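Long-range contacts in beta-lactamase-like protein (Novosphingobium pentaromativorans US6-1, PDB 6AUF), which probably hydrolyses the amide bond of beta-lactam antibiotics with two bound zinc ions, as a subclass B3 metallo-beta-lactamase: residues Ser106-Asp111 with Ala184-Ser189; His48-Thr53 with Trp194-Glu199; Ala82-Leu87 with Ile116-Lys121; Arg162-Gly167 with Leu177-Thr182. All coordinates share one frame; numbering follows the deposited sequence.

In the fold
The four contacts run from metal chemistry in a buried active site to plain packing at the margins of the alpha-beta/beta-alpha fold. Contact 1 is buried, its centre about 8 Å from that of the chain, and is built from zinc ligands and a carboxylate. The other three are partly buried. Contact 4, its centre about 13 Å from the chain centre, ties the two sheets through a salt bridge and touches contact 1 through Thr-182 and Ser-189. Contacts 2 and 3 have centres farthest out, about 17 and 16 Å. Contact 2 joins the same sheets with one indole hydrogen bond and shares with contact 4 the sheet holding strands 175-181 and 190-197. Contact 3 pairs two helices without any hydrogen bond.

Contact 1 (Ser106-Asp111 with Ala184-Ser189); sequences SHEHHD and AHSPGS. With ZN (zinc ion), chain C; ZN (zinc ion), chain B.
Glu-108, His-185 and His-107 lose the most surface where two loops close round the zinc ion of chain C, the three-histidine half of a metallo-beta-lactamase dinuclear site. The His-X-His-X-Asp-His motif, which begins at His-107, supplies that residue and His-109, and the second loop supplies His-185. His-107 NE2 and His-185 NE2 each lie 2.1 Å from this zinc, and His-109 ND1 lies 1.9 Å from it. Shared binding to the metal accounts for the closeness of the three nitrogens, which are not mutually hydrogen-bonded. His-185, its CG anti to the backbone N (chi1 163°), sets CD2 over the centre of one face of the His-107 ring, the two planes 55° apart, and meets His-109 tip to tip. Asp-111 serves the second metal, its OD2 2.3 Å from the zinc of chain B, to which His-112 and His-251 also bind.

Beside the metal, Glu-108 bends at chi2 (-85°) to bring its carboxylate to the type I turn Ser-186 to Ser-189. OE1 accepts from Gly-188 N at 3.0 Å and OE2 from Ser-186 OG at 2.8 Å, both donors standing above the carboxylate plane. Gripping the turn next to His-185 probably helps to place that ligand.

Outer partners fix the ring rotations: Asp-210 binds His-107 ND1, Asp-146 binds His-109 NE2, and the carbonyl of Thr-213 binds His-185 ND1. Glu-108 also rests on helix 131-139, while the site itself lies between the start of helix 110-113 and the loop joining strands 175-181 and 190-197.

Contact 2 (His48-Thr53 with Trp194-Glu199); sequences HIYGNT and WQACDE
A type II' turn, Tyr-50 to Thr-53, joins strands 47-50 and 53-55 and brings Gly-51 CA within 4.6 Å of Asp-198 CA at the end of strand 190-197. The hairpin contains a classic beta bulge, in which Ile-49 N and Tyr-50 N both donate to Thr-53 O. It packs at the end of 190-197, the middle strand of the second sheet of the metallo-beta-lactamase fold, far from the zinc site. Gly-51, at a positive phi of 44°, lies with CA against Cys-197 O, on the side where a CB would point.

Tyr-50, with CG anti to the backbone N (chi1 -162°), runs alongside Asp-198, pointing the same way. Its ring turns an edge to Ala-196 O, 3.3 Å from CE2, while CD2 packs on Ala-196 CB; the phenol OH is hydrogen-bonded to the carbonyl of Thr-202. Nearby, Cys-197 is tied to Cys-203 by a disulfide.

At the other end Thr-53 and Trp-194 meet tip to tip, the threonine methyl CG2 lying against CZ2 of the indole. Thr-53 OG1 donates to Asn-52 OD1 and accepts a nearly straight bond (166°) from Trp-194 NE1 at 2.9 Å, within the indole plane.

Contact 3 (Ala82-Leu87 with Ile116-Lys121); sequences AAPLVL and IAELQK
Apolar contacts carry most of this helix pair, and they gather on one methyl group. Leu-119 buries more surface than any other residue here, and its CD1 does the touching. The methyl lies 3.8 Å from Leu-87 CG, where the two leucines slide past each other in opposite directions. Val-86 comes to it tip to tip, its CG1 4.0 Å from Leu-119 CD1, and Ala-83 CB closes in at the same distance from that methyl. Ala-83, Val-86 and Leu-87, spaced i, i+3 and i+4 on one helix face, thus all meet a single methyl.

The second kind of contact is between a carboxylate-bearing chain and small apolar groups. Glu-118, with CG anti to the backbone N (chi1 170°) and the chain extended beyond it, reaches across so that its CD is 3.4 Å from Ala-83 CB. It passes Pro-84 at about a right angle, OE2 near the ring carbon CD. No hydrogen bond joins the two segments, so van der Waals contact does the work.

The short axes of 83-87 and 116-121 approach to 9.9 Å and cross at -46°. Behind the second helix, Ile-116 and Gln-120 lean on strands 100-104 and 126-130, while Leu-119 also touches the loop residue Ser-77.

Contact 4 (Arg162-Gly167 with Leu177-Thr182); sequences RVLVDG and LTVRET
The strand end and turn after 162-164 meet strand 175-181 here, where the two sheets of the metallo-beta-lactamase sandwich come together. The polar half of the contact belongs to Asp-166, whose CG stands anti to the backbone N. Its OD1 is gripped twice. Arg-180 NE donates to it at 2.6 Å, on the syn lone pair and near the guanidinium plane, making a salt bridge. Glu-181 N, 2.9 Å from OD1, donates from above the carboxylate plane. A weak bond from Arg-180 NH2 to Asp-166 OD2, 3.0 Å long, adds a second link, with carboxylate and guanidinium 47° apart. Arg-180 can double back on the aspartate because its chain bends at both chi2 and chi3 (-51° and -57°).

One backbone bond supports this pairing: Gly-167 N donates to Val-179 O at 2.9 Å. Glycine suits the position, at whose backbone angles a CB would be pressed against the preceding carbonyl oxygen. The apolar half lies deeper, where the side chains of Leu-164 and Val-179 cross obliquely, Leu-164 CD1 4.2 Å from Val-179 CG1.

Glu-181 points its carboxylate elsewhere, to Ser-132 OG and in a salt bridge to Arg-231. Leu-164 and Val-179 both pack on Trp-192 of strand 190-197 between the sheets, Val-179 also reaching Val-130 of strand 126-130, and Thr-182 leans on helix 226-241.

Contact 1 (Ser106-Asp111 with Ala184-Ser189)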
loop_
_atom_site.group_PDB
_atom_site.type_symbol
_atom_site.label_atom_id
_atom_site.label_comp_id
_atom_site.label_asym_id
_atom_site.label_seq_id
_atom_site.Cartn_x
_atom_site.Cartn_y
_atom_site.Cartn_z
ATOM N N SER A 106 -2.850 -0.143 2.817
ATOM C CA SER A 106 -2.520 1.088 2.108
ATOM C C SER A 106 -3.802 1.878 1.837
ATOM O O SER A 106 -3.991 2.976 2.369
ATOM C CB SER A 106 -1.776 0.763 0.816
ATOM O OG SER A 106 -2.573 -0.111 0.040
ATOM N N HIS A 107 -4.706 1.317 1.030
ATOM C CA HIS A 107 -5.973 1.982 0.760
ATOM C C HIS A 107 -7.052 0.926 0.557
ATOM O O HIS A 107 -6.784 -0.272 0.574
ATOM C CB HIS A 107 -5.853 2.976 -0.408
ATOM C CG HIS A 107 -5.817 2.354 -1.770
ATOM N ND1 HIS A 107 -4.656 2.233 -2.505
ATOM C CD2 HIS A 107 -6.810 1.881 -2.560
ATOM C CE1 HIS A 107 -4.937 1.707 -3.685
ATOM N NE2 HIS A 107 -6.233 1.470 -3.738
ATOM N N GLU A 108 -8.290 1.382 0.409
ATOM C CA GLU A 108 -9.468 0.572 0.713
ATOM C C GLU A 108 -10.118 -0.016 -0.534
ATOM O O GLU A 108 -11.345 -0.125 -0.618
ATOM C CB GLU A 108 -10.468 1.408 1.511
ATOM C CG GLU A 108 -11.190 2.536 0.733
ATOM C CD GLU A 108 -10.414 3.844 0.662
ATOM O OE1 GLU A 108 -11.053 4.898 0.433
ATOM O OE2 GLU A 108 -9.179 3.822 0.839
ATOM N N HIS A 109 -9.319 -0.428 -1.505
ATOM C CA HIS A 109 -9.818 -1.067 -2.713
ATOM C C HIS A 109 -9.586 -2.571 -2.656
ATOM O O HIS A 109 -8.692 -3.043 -1.950
ATOM C CB HIS A 109 -9.159 -0.453 -3.945
ATOM C CG HIS A 109 -9.592 0.961 -4.202
ATOM N ND1 HIS A 109 -8.843 1.849 -4.942
ATOM C CD2 HIS A 109 -10.699 1.638 -3.810
ATOM C CE1 HIS A 109 -9.470 3.007 -5.003
ATOM N NE2 HIS A 109 -10.600 2.905 -4.327
ATOM N N HIS A 110 -10.416 -3.317 -3.399
ATOM C CA HIS A 110 -10.423 -4.782 -3.312
ATOM C C HIS A 110 -9.085 -5.390 -3.721
ATOM O O HIS A 110 -8.674 -6.422 -3.178
ATOM C CB HIS A 110 -11.518 -5.353 -4.204
ATOM C CG HIS A 110 -11.224 -5.182 -5.656
ATOM N ND1 HIS A 110 -10.510 -6.108 -6.384
ATOM C CD2 HIS A 110 -11.476 -4.155 -6.500
ATOM C CE1 HIS A 110 -10.373 -5.678 -7.624
ATOM N NE2 HIS A 110 -10.952 -4.496 -7.722
ATOM N N ASP A 111 -8.413 -4.793 -4.709
ATOM C CA ASP A 111 -7.161 -5.359 -5.197
ATOM C C ASP A 111 -6.061 -5.306 -4.145
ATOM O O ASP A 111 -5.077 -6.047 -4.251
ATOM C CB ASP A 111 -6.711 -4.614 -6.449
ATOM C CG ASP A 111 -6.749 -3.116 -6.252
ATOM O OD1 ASP A 111 -7.730 -2.653 -5.629
ATOM O OD2 ASP A 111 -5.808 -2.411 -6.686
ATOM N N ALA A 184 -4.580 11.059 -1.624
ATOM C CA ALA A 184 -4.486 11.447 -3.025
ATOM C C ALA A 184 -5.296 10.520 -3.923
ATOM O O ALA A 184 -5.982 10.986 -4.837
ATOM C CB ALA A 184 -3.029 11.488 -3.461
ATOM N N HIS A 185 -5.245 9.215 -3.676
ATOM C CA HIS A 185 -5.809 8.250 -4.608
ATOM C C HIS A 185 -7.229 7.867 -4.235
ATOM O O HIS A 185 -8.048 7.592 -5.122
ATOM C CB HIS A 185 -4.902 7.005 -4.685
ATOM C CG HIS A 185 -5.568 5.796 -5.283
ATOM N ND1 HIS A 185 -5.692 5.599 -6.643
ATOM C CD2 HIS A 185 -6.171 4.734 -4.699
ATOM C CE1 HIS A 185 -6.333 4.467 -6.872
ATOM N NE2 HIS A 185 -6.633 3.923 -5.709
ATOM N N SER A 186 -7.527 7.851 -2.943
ATOM C CA SER A 186 -8.846 7.534 -2.421
ATOM C C SER A 186 -9.021 8.279 -1.111
ATOM O O SER A 186 -8.048 8.786 -0.539
ATOM C CB SER A 186 -8.999 6.032 -2.194
ATOM O OG SER A 186 -8.217 5.659 -1.074
ATOM N N PRO A 187 -10.242 8.346 -0.585
ATOM C CA PRO A 187 -10.416 9.033 0.703
ATOM C C PRO A 187 -9.657 8.379 1.841
ATOM O O PRO A 187 -9.127 9.090 2.710
ATOM C CB PRO A 187 -11.934 8.988 0.913
ATOM C CG PRO A 187 -12.484 8.969 -0.482
ATOM C CD PRO A 187 -11.531 8.097 -1.254
ATOM N N GLY A 188 -9.585 7.045 1.860
ATOM C CA GLY A 188 -8.982 6.295 2.942
ATOM C C GLY A 188 -7.501 6.030 2.785
ATOM O O GLY A 188 -6.918 5.301 3.596
ATOM N N SER A 189 -6.867 6.605 1.766
ATOM C CA SER A 189 -5.478 6.276 1.477
ATOM C C SER A 189 -4.565 6.593 2.659
ATOM O O SER A 189 -4.649 7.665 3.273
ATOM C CB SER A 189 -5.013 7.030 0.238
ATOM O OG SER A 189 -3.603 7.114 0.251
HETATM ZN ZN ZN C . -7.058 1.889 -5.608
HETATM ZN ZN ZN B . -4.236 -0.685 -6.875
HETATM O O HOH W 1 -5.655 2.647 4.793
#

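Contact 2 (His48-Thr53 with Trp194-Glu199)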
loop_
_atom_site.group_PDB
_atom_site.type_symbol
_atom_site.label_atom_id
_atom_site.label_comp_id
_atom_site.label_asym_id
_atom_site.label_seq_id
_atom_site.Cartn_x
_atom_site.Cartn_y
_atom_site.Cartn_z
ATOM N N HIS A 48 13.293 -10.456 0.038
ATOM C CA HIS A 48 13.793 -9.683 1.158
ATOM C C HIS A 48 13.912 -8.231 0.716
ATOM O O HIS A 48 14.574 -7.938 -0.286
ATOM C CB HIS A 48 15.142 -10.244 1.596
ATOM C CG HIS A 48 15.810 -9.467 2.681
ATOM N ND1 HIS A 48 15.285 -9.361 3.952
ATOM C CD2 HIS A 48 16.969 -8.769 2.688
ATOM C CE1 HIS A 48 16.090 -8.622 4.694
ATOM N NE2 HIS A 48 17.122 -8.254 3.953
ATOM N N ILE A 49 13.268 -7.323 1.443
ATOM C CA ILE A 49 13.382 -5.921 1.066
ATOM C C ILE A 49 14.568 -5.311 1.796
ATOM O O ILE A 49 15.514 -4.830 1.167
ATOM C CB ILE A 49 12.087 -5.146 1.343
ATOM C CG1 ILE A 49 10.978 -5.643 0.418
ATOM C CG2 ILE A 49 12.313 -3.641 1.169
ATOM C CD1 ILE A 49 9.658 -4.956 0.676
ATOM N N TYR A 50 14.529 -5.330 3.124
ATOM C CA TYR A 50 15.603 -4.744 3.913
ATOM C C TYR A 50 15.338 -5.044 5.378
ATOM O O TYR A 50 14.187 -4.995 5.824
ATOM C CB TYR A 50 15.705 -3.231 3.685
ATOM C CG TYR A 50 17.028 -2.632 4.112
ATOM C CD1 TYR A 50 18.157 -2.767 3.318
ATOM C CD2 TYR A 50 17.149 -1.923 5.307
ATOM C CE1 TYR A 50 19.371 -2.220 3.698
ATOM C CE2 TYR A 50 18.361 -1.369 5.695
ATOM C CZ TYR A 50 19.468 -1.524 4.886
ATOM O OH TYR A 50 20.681 -0.984 5.250
ATOM N N GLY A 51 16.402 -5.371 6.111
ATOM C CA GLY A 51 16.275 -5.728 7.510
ATOM C C GLY A 51 15.112 -6.662 7.769
ATOM O O GLY A 51 15.032 -7.752 7.191
ATOM N N ASN A 52 14.185 -6.227 8.620
ATOM C CA ASN A 52 13.041 -7.017 9.062
ATOM C C ASN A 52 11.853 -6.936 8.108
ATOM O O ASN A 52 10.737 -7.325 8.495
ATOM C CB ASN A 52 12.608 -6.569 10.463
ATOM C CG ASN A 52 12.110 -5.113 10.492
ATOM O OD1 ASN A 52 12.039 -4.433 9.457
ATOM N ND2 ASN A 52 11.746 -4.640 11.682
ATOM N N THR A 53 12.057 -6.454 6.881
ATOM C CA THR A 53 10.964 -6.168 5.964
ATOM C C THR A 53 11.066 -7.039 4.721
ATOM O O THR A 53 12.135 -7.138 4.110
ATOM C CB THR A 53 10.958 -4.687 5.579
ATOM O OG1 THR A 53 10.871 -3.912 6.775
ATOM C CG2 THR A 53 9.794 -4.378 4.660
ATOM N N TRP A 194 8.695 3.315 8.558
ATOM C CA TRP A 194 9.366 2.667 9.687
ATOM C C TRP A 194 10.839 2.471 9.357
ATOM O O TRP A 194 11.254 2.584 8.204
ATOM C CB TRP A 194 8.726 1.320 10.058
ATOM C CG TRP A 194 8.857 0.247 9.003
ATOM C CD1 TRP A 194 9.804 -0.753 8.948
ATOM C CD2 TRP A 194 8.012 0.052 7.870
ATOM N NE1 TRP A 194 9.597 -1.553 7.842
ATOM C CE2 TRP A 194 8.506 -1.084 7.163
ATOM C CE3 TRP A 194 6.891 0.724 7.373
ATOM C CZ2 TRP A 194 7.913 -1.552 5.990
ATOM C CZ3 TRP A 194 6.300 0.254 6.204
ATOM C CH2 TRP A 194 6.810 -0.870 5.528
ATOM N N GLN A 195 11.624 2.195 10.393
ATOM C CA GLN A 195 13.064 2.014 10.244
ATOM C C GLN A 195 13.435 0.539 10.101
ATOM O O GLN A 195 12.841 -0.337 10.740
ATOM C CB GLN A 195 13.813 2.620 11.430
ATOM C CG GLN A 195 15.314 2.436 11.322
ATOM C CD GLN A 195 16.061 3.123 12.442
ATOM O OE1 GLN A 195 16.612 4.199 12.253
ATOM N NE2 GLN A 195 16.081 2.503 13.617
ATOM N N ALA A 196 14.425 0.275 9.244
ATOM C CA ALA A 196 14.949 -1.062 9.013
ATOM C C ALA A 196 16.470 -1.010 8.985
ATOM O O ALA A 196 17.061 -0.073 8.442
ATOM C CB ALA A 196 14.421 -1.652 7.708
ATOM N N CYS A 197 17.104 -2.012 9.578
ATOM C CA CYS A 197 18.554 -2.051 9.647
ATOM C C CYS A 197 19.048 -3.402 9.160
ATOM O O CYS A 197 18.435 -4.438 9.439
ATOM C CB CYS A 197 19.031 -1.771 11.066
ATOM S SG CYS A 197 18.245 -0.295 11.777
ATOM N N ASP A 198 20.149 -3.377 8.406
ATOM C CA ASP A 198 20.690 -4.593 7.820
ATOM C C ASP A 198 21.488 -5.347 8.871
ATOM O O ASP A 198 21.351 -5.082 10.069
ATOM C CB ASP A 198 21.544 -4.269 6.583
ATOM C CG ASP A 198 22.789 -3.447 6.906
ATOM O OD1 ASP A 198 23.062 -3.194 8.104
ATOM O OD2 ASP A 198 23.504 -3.058 5.948
ATOM N N GLU A 199 22.324 -6.287 8.436
ATOM C CA GLU A 199 23.101 -7.069 9.386
ATOM C C GLU A 199 24.230 -6.264 10.011
ATOM O O GLU A 199 24.679 -6.605 11.111
ATOM C CB GLU A 199 23.669 -8.310 8.701
ATOM C CG GLU A 199 23.916 -9.453 9.649
ATOM C CD GLU A 199 22.644 -9.910 10.325
ATOM O OE1 GLU A 199 22.732 -10.554 11.395
ATOM O OE2 GLU A 199 21.557 -9.628 9.778
#

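Contact 3 (Ala82-Leu87 with Ile116-Lys121)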
loop_
_atom_site.group_PDB
_atom_site.type_symbol
_atom_site.label_atom_id
_atom_site.label_comp_id
_atom_site.label_asym_id
_atom_site.label_seq_id
_atom_site.Cartn_x
_atom_site.Cartn_y
_atom_site.Cartn_z
ATOM N N ALA A 82 -6.431 -13.816 -2.974
ATOM C CA ALA A 82 -4.986 -13.956 -2.884
ATOM C C ALA A 82 -4.489 -14.350 -1.498
ATOM O O ALA A 82 -3.277 -14.499 -1.316
ATOM C CB ALA A 82 -4.308 -12.653 -3.328
ATOM N N ALA A 83 -5.380 -14.536 -0.526
ATOM C CA ALA A 83 -4.963 -14.864 0.833
ATOM C C ALA A 83 -3.948 -16.014 0.864
ATOM O O ALA A 83 -2.834 -15.847 1.387
ATOM C CB ALA A 83 -6.192 -15.199 1.681
ATOM N N PRO A 84 -4.281 -17.192 0.320
ATOM C CA PRO A 84 -3.327 -18.317 0.385
ATOM C C PRO A 84 -1.972 -18.012 -0.240
ATOM O O PRO A 84 -0.948 -18.509 0.244
ATOM C CB PRO A 84 -4.053 -19.444 -0.369
ATOM C CG PRO A 84 -5.504 -19.093 -0.269
ATOM C CD PRO A 84 -5.557 -17.582 -0.305
ATOM N N LEU A 85 -1.931 -17.209 -1.303
ATOM C CA LEU A 85 -0.653 -16.888 -1.925
ATOM C C LEU A 85 0.301 -16.255 -0.919
ATOM O O LEU A 85 1.453 -16.686 -0.786
ATOM C CB LEU A 85 -0.873 -15.966 -3.123
ATOM C CG LEU A 85 -1.373 -16.614 -4.415
ATOM C CD1 LEU A 85 -2.610 -17.450 -4.165
ATOM C CD2 LEU A 85 -1.669 -15.536 -5.439
ATOM N N VAL A 86 -0.167 -15.234 -0.190
ATOM C CA VAL A 86 0.703 -14.535 0.748
ATOM C C VAL A 86 0.906 -15.362 2.002
ATOM O O VAL A 86 1.993 -15.359 2.591
ATOM C CB VAL A 86 0.147 -13.137 1.084
ATOM C CG1 VAL A 86 -1.373 -13.149 1.165
ATOM C CG2 VAL A 86 0.723 -12.656 2.401
ATOM N N LEU A 87 -0.133 -16.068 2.447
ATOM C CA LEU A 87 0.058 -17.009 3.543
ATOM C C LEU A 87 1.196 -17.974 3.239
ATOM O O LEU A 87 1.952 -18.361 4.137
ATOM C CB LEU A 87 -1.228 -17.786 3.806
ATOM C CG LEU A 87 -2.462 -17.038 4.288
ATOM C CD1 LEU A 87 -3.671 -17.902 3.979
ATOM C CD2 LEU A 87 -2.359 -16.764 5.780
ATOM N N ILE A 116 -8.398 -9.028 3.222
ATOM C CA ILE A 116 -8.094 -8.692 4.611
ATOM C C ILE A 116 -8.840 -9.634 5.547
ATOM O O ILE A 116 -8.282 -10.139 6.530
ATOM C CB ILE A 116 -8.450 -7.217 4.894
ATOM C CG1 ILE A 116 -7.483 -6.284 4.180
ATOM C CG2 ILE A 116 -8.394 -6.925 6.377
ATOM C CD1 ILE A 116 -6.063 -6.455 4.652
ATOM N N ALA A 117 -10.111 -9.895 5.243
ATOM C CA ALA A 117 -10.948 -10.689 6.131
ATOM C C ALA A 117 -10.403 -12.105 6.269
ATOM O O ALA A 117 -10.043 -12.541 7.368
ATOM C CB ALA A 117 -12.381 -10.708 5.603
ATOM N N GLU A 118 -10.348 -12.832 5.151
ATOM C CA GLU A 118 -9.810 -14.189 5.157
ATOM C C GLU A 118 -8.385 -14.213 5.698
ATOM O O GLU A 118 -7.999 -15.143 6.417
ATOM C CB GLU A 118 -9.872 -14.767 3.742
ATOM C CG GLU A 118 -9.144 -16.071 3.555
ATOM C CD GLU A 118 -9.262 -16.599 2.140
ATOM O OE1 GLU A 118 -9.803 -15.872 1.283
ATOM O OE2 GLU A 118 -8.821 -17.741 1.890
ATOM N N LEU A 119 -7.593 -13.192 5.374
ATOM C CA LEU A 119 -6.235 -13.118 5.897
ATOM C C LEU A 119 -6.230 -12.966 7.410
ATOM O O LEU A 119 -5.309 -13.443 8.079
ATOM C CB LEU A 119 -5.504 -11.946 5.254
ATOM C CG LEU A 119 -4.015 -12.156 5.077
ATOM C CD1 LEU A 119 -3.822 -13.458 4.339
ATOM C CD2 LEU A 119 -3.428 -10.985 4.305
ATOM N N GLN A 120 -7.244 -12.303 7.963
ATOM C CA GLN A 120 -7.279 -12.049 9.397
ATOM C C GLN A 120 -7.613 -13.310 10.180
ATOM O O GLN A 120 -6.931 -13.638 11.154
ATOM C CB GLN A 120 -8.292 -10.950 9.700
ATOM C CG GLN A 120 -8.639 -10.814 11.166
ATOM C CD GLN A 120 -9.850 -9.938 11.359
ATOM O OE1 GLN A 120 -9.818 -8.945 12.098
ATOM N NE2 GLN A 120 -10.933 -10.292 10.677
ATOM N N LYS A 121 -8.681 -14.016 9.789
ATOM C CA LYS A 121 -9.070 -15.210 10.535
ATOM C C LYS A 121 -8.060 -16.333 10.339
ATOM O O LYS A 121 -7.850 -17.143 11.246
ATOM C CB LYS A 121 -10.478 -15.661 10.137
ATOM C CG LYS A 121 -10.583 -16.294 8.763
ATOM C CD LYS A 121 -11.691 -15.649 7.928
ATOM C CE LYS A 121 -13.072 -16.173 8.299
ATOM N NZ LYS A 121 -14.139 -15.567 7.446
#

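Contact 4 (Arg162-Gly167 with Leu177-Thr182)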
loop_
_atom_site.group_PDB
_atom_site.type_symbol
_atom_site.label_atom_id
_atom_site.label_comp_id
_atom_site.label_asym_id
_atom_site.label_seq_id
_atom_site.Cartn_x
_atom_site.Cartn_y
_atom_site.Cartn_z
ATOM N N ARG A 162 -8.478 -1.108 16.031
ATOM C CA ARG A 162 -7.892 0.168 16.415
ATOM C C ARG A 162 -8.028 1.138 15.256
ATOM O O ARG A 162 -7.486 0.904 14.169
ATOM C CB ARG A 162 -6.419 0.026 16.811
ATOM C CG ARG A 162 -5.884 1.317 17.405
ATOM C CD ARG A 162 -4.394 1.336 17.669
ATOM N NE ARG A 162 -3.987 2.699 17.989
ATOM C CZ ARG A 162 -2.758 3.181 17.875
ATOM N NH1 ARG A 162 -2.520 4.457 18.184
ATOM N NH2 ARG A 162 -1.778 2.404 17.444
ATOM N N VAL A 163 -8.734 2.228 15.478
ATOM C CA VAL A 163 -8.913 3.216 14.428
ATOM C C VAL A 163 -7.991 4.396 14.705
ATOM O O VAL A 163 -7.916 4.895 15.837
ATOM C CB VAL A 163 -10.388 3.624 14.303
ATOM C CG1 VAL A 163 -11.164 3.096 15.489
ATOM C CG2 VAL A 163 -10.515 5.108 14.104
ATOM N N LEU A 164 -7.244 4.798 13.684
ATOM C CA LEU A 164 -6.051 5.610 13.836
ATOM C C LEU A 164 -6.267 7.017 13.292
ATOM O O LEU A 164 -7.100 7.249 12.407
ATOM C CB LEU A 164 -4.861 4.970 13.103
ATOM C CG LEU A 164 -4.414 3.551 13.417
ATOM C CD1 LEU A 164 -3.378 3.123 12.393
ATOM C CD2 LEU A 164 -3.842 3.423 14.825
ATOM N N VAL A 165 -5.466 7.947 13.804
ATOM C CA VAL A 165 -5.409 9.294 13.253
ATOM C C VAL A 165 -4.037 9.540 12.637
ATOM O O VAL A 165 -3.033 8.907 12.986
ATOM C CB VAL A 165 -5.716 10.381 14.306
ATOM C CG1 VAL A 165 -7.026 10.091 15.001
ATOM C CG2 VAL A 165 -4.574 10.474 15.308
ATOM N N ASP A 166 -4.007 10.508 11.726
ATOM C CA ASP A 166 -2.789 10.935 11.059
ATOM C C ASP A 166 -1.657 11.119 12.054
ATOM O O ASP A 166 -1.786 11.878 13.019
ATOM C CB ASP A 166 -3.042 12.231 10.301
ATOM C CG ASP A 166 -1.819 12.713 9.568
ATOM O OD1 ASP A 166 -1.195 11.885 8.848
ATOM O OD2 ASP A 166 -1.482 13.915 9.701
ATOM N N GLY A 167 -0.542 10.410 11.816
ATOM C CA GLY A 167 0.623 10.495 12.674
ATOM C C GLY A 167 0.687 9.448 13.759
ATOM O O GLY A 167 1.671 9.412 14.504
ATOM N N LEU A 177 5.522 1.161 13.358
ATOM C CA LEU A 177 5.090 1.602 12.038
ATOM C C LEU A 177 4.199 2.829 12.200
ATOM O O LEU A 177 3.149 2.769 12.854
ATOM C CB LEU A 177 4.356 0.488 11.295
ATOM C CG LEU A 177 5.173 -0.725 10.821
ATOM C CD1 LEU A 177 5.366 -1.776 11.926
ATOM C CD2 LEU A 177 4.506 -1.353 9.599
ATOM N N THR A 178 4.609 3.939 11.617
ATOM C CA THR A 178 3.910 5.196 11.825
ATOM C C THR A 178 3.198 5.614 10.532
ATOM O O THR A 178 3.790 5.602 9.444
ATOM C CB THR A 178 4.895 6.236 12.369
ATOM O OG1 THR A 178 4.693 7.498 11.738
ATOM C CG2 THR A 178 6.337 5.755 12.167
ATOM N N VAL A 179 1.900 5.934 10.657
ATOM C CA VAL A 179 0.982 6.127 9.535
ATOM C C VAL A 179 0.756 7.614 9.256
ATOM O O VAL A 179 0.764 8.464 10.152
ATOM C CB VAL A 179 -0.373 5.445 9.816
ATOM C CG1 VAL A 179 -1.192 6.316 10.781
ATOM C CG2 VAL A 179 -1.142 5.228 8.522
ATOM N N ARG A 180 0.519 7.921 7.988
ATOM C CA ARG A 180 0.100 9.237 7.552
ATOM C C ARG A 180 -1.145 9.073 6.694
ATOM O O ARG A 180 -1.164 8.232 5.784
ATOM C CB ARG A 180 1.185 9.955 6.734
ATOM C CG ARG A 180 2.442 10.426 7.484
ATOM C CD ARG A 180 2.178 11.230 8.720
ATOM N NE ARG A 180 1.365 12.421 8.472
ATOM C CZ ARG A 180 1.839 13.666 8.396
ATOM N NH1 ARG A 180 3.137 13.902 8.526
ATOM N NH2 ARG A 180 1.007 14.691 8.184
ATOM N N GLU A 181 -2.176 9.883 6.971
ATOM C CA GLU A 181 -3.286 10.001 6.029
ATOM C C GLU A 181 -2.810 10.735 4.777
ATOM O O GLU A 181 -2.337 11.878 4.859
ATOM C CB GLU A 181 -4.476 10.716 6.664
ATOM C CG GLU A 181 -5.429 9.747 7.360
ATOM C CD GLU A 181 -6.717 10.396 7.818
ATOM O OE1 GLU A 181 -7.686 9.672 8.168
ATOM O OE2 GLU A 181 -6.756 11.638 7.820
ATOM N N THR A 182 -2.931 10.076 3.624
ATOM C CA THR A 182 -2.371 10.554 2.353
ATOM C C THR A 182 -3.427 10.425 1.257
ATOM O O THR A 182 -3.284 9.615 0.336
ATOM C CB THR A 182 -1.095 9.774 1.990
ATOM O OG1 THR A 182 -1.383 8.365 1.910
ATOM C CG2 THR A 182 -0.040 9.959 3.049
#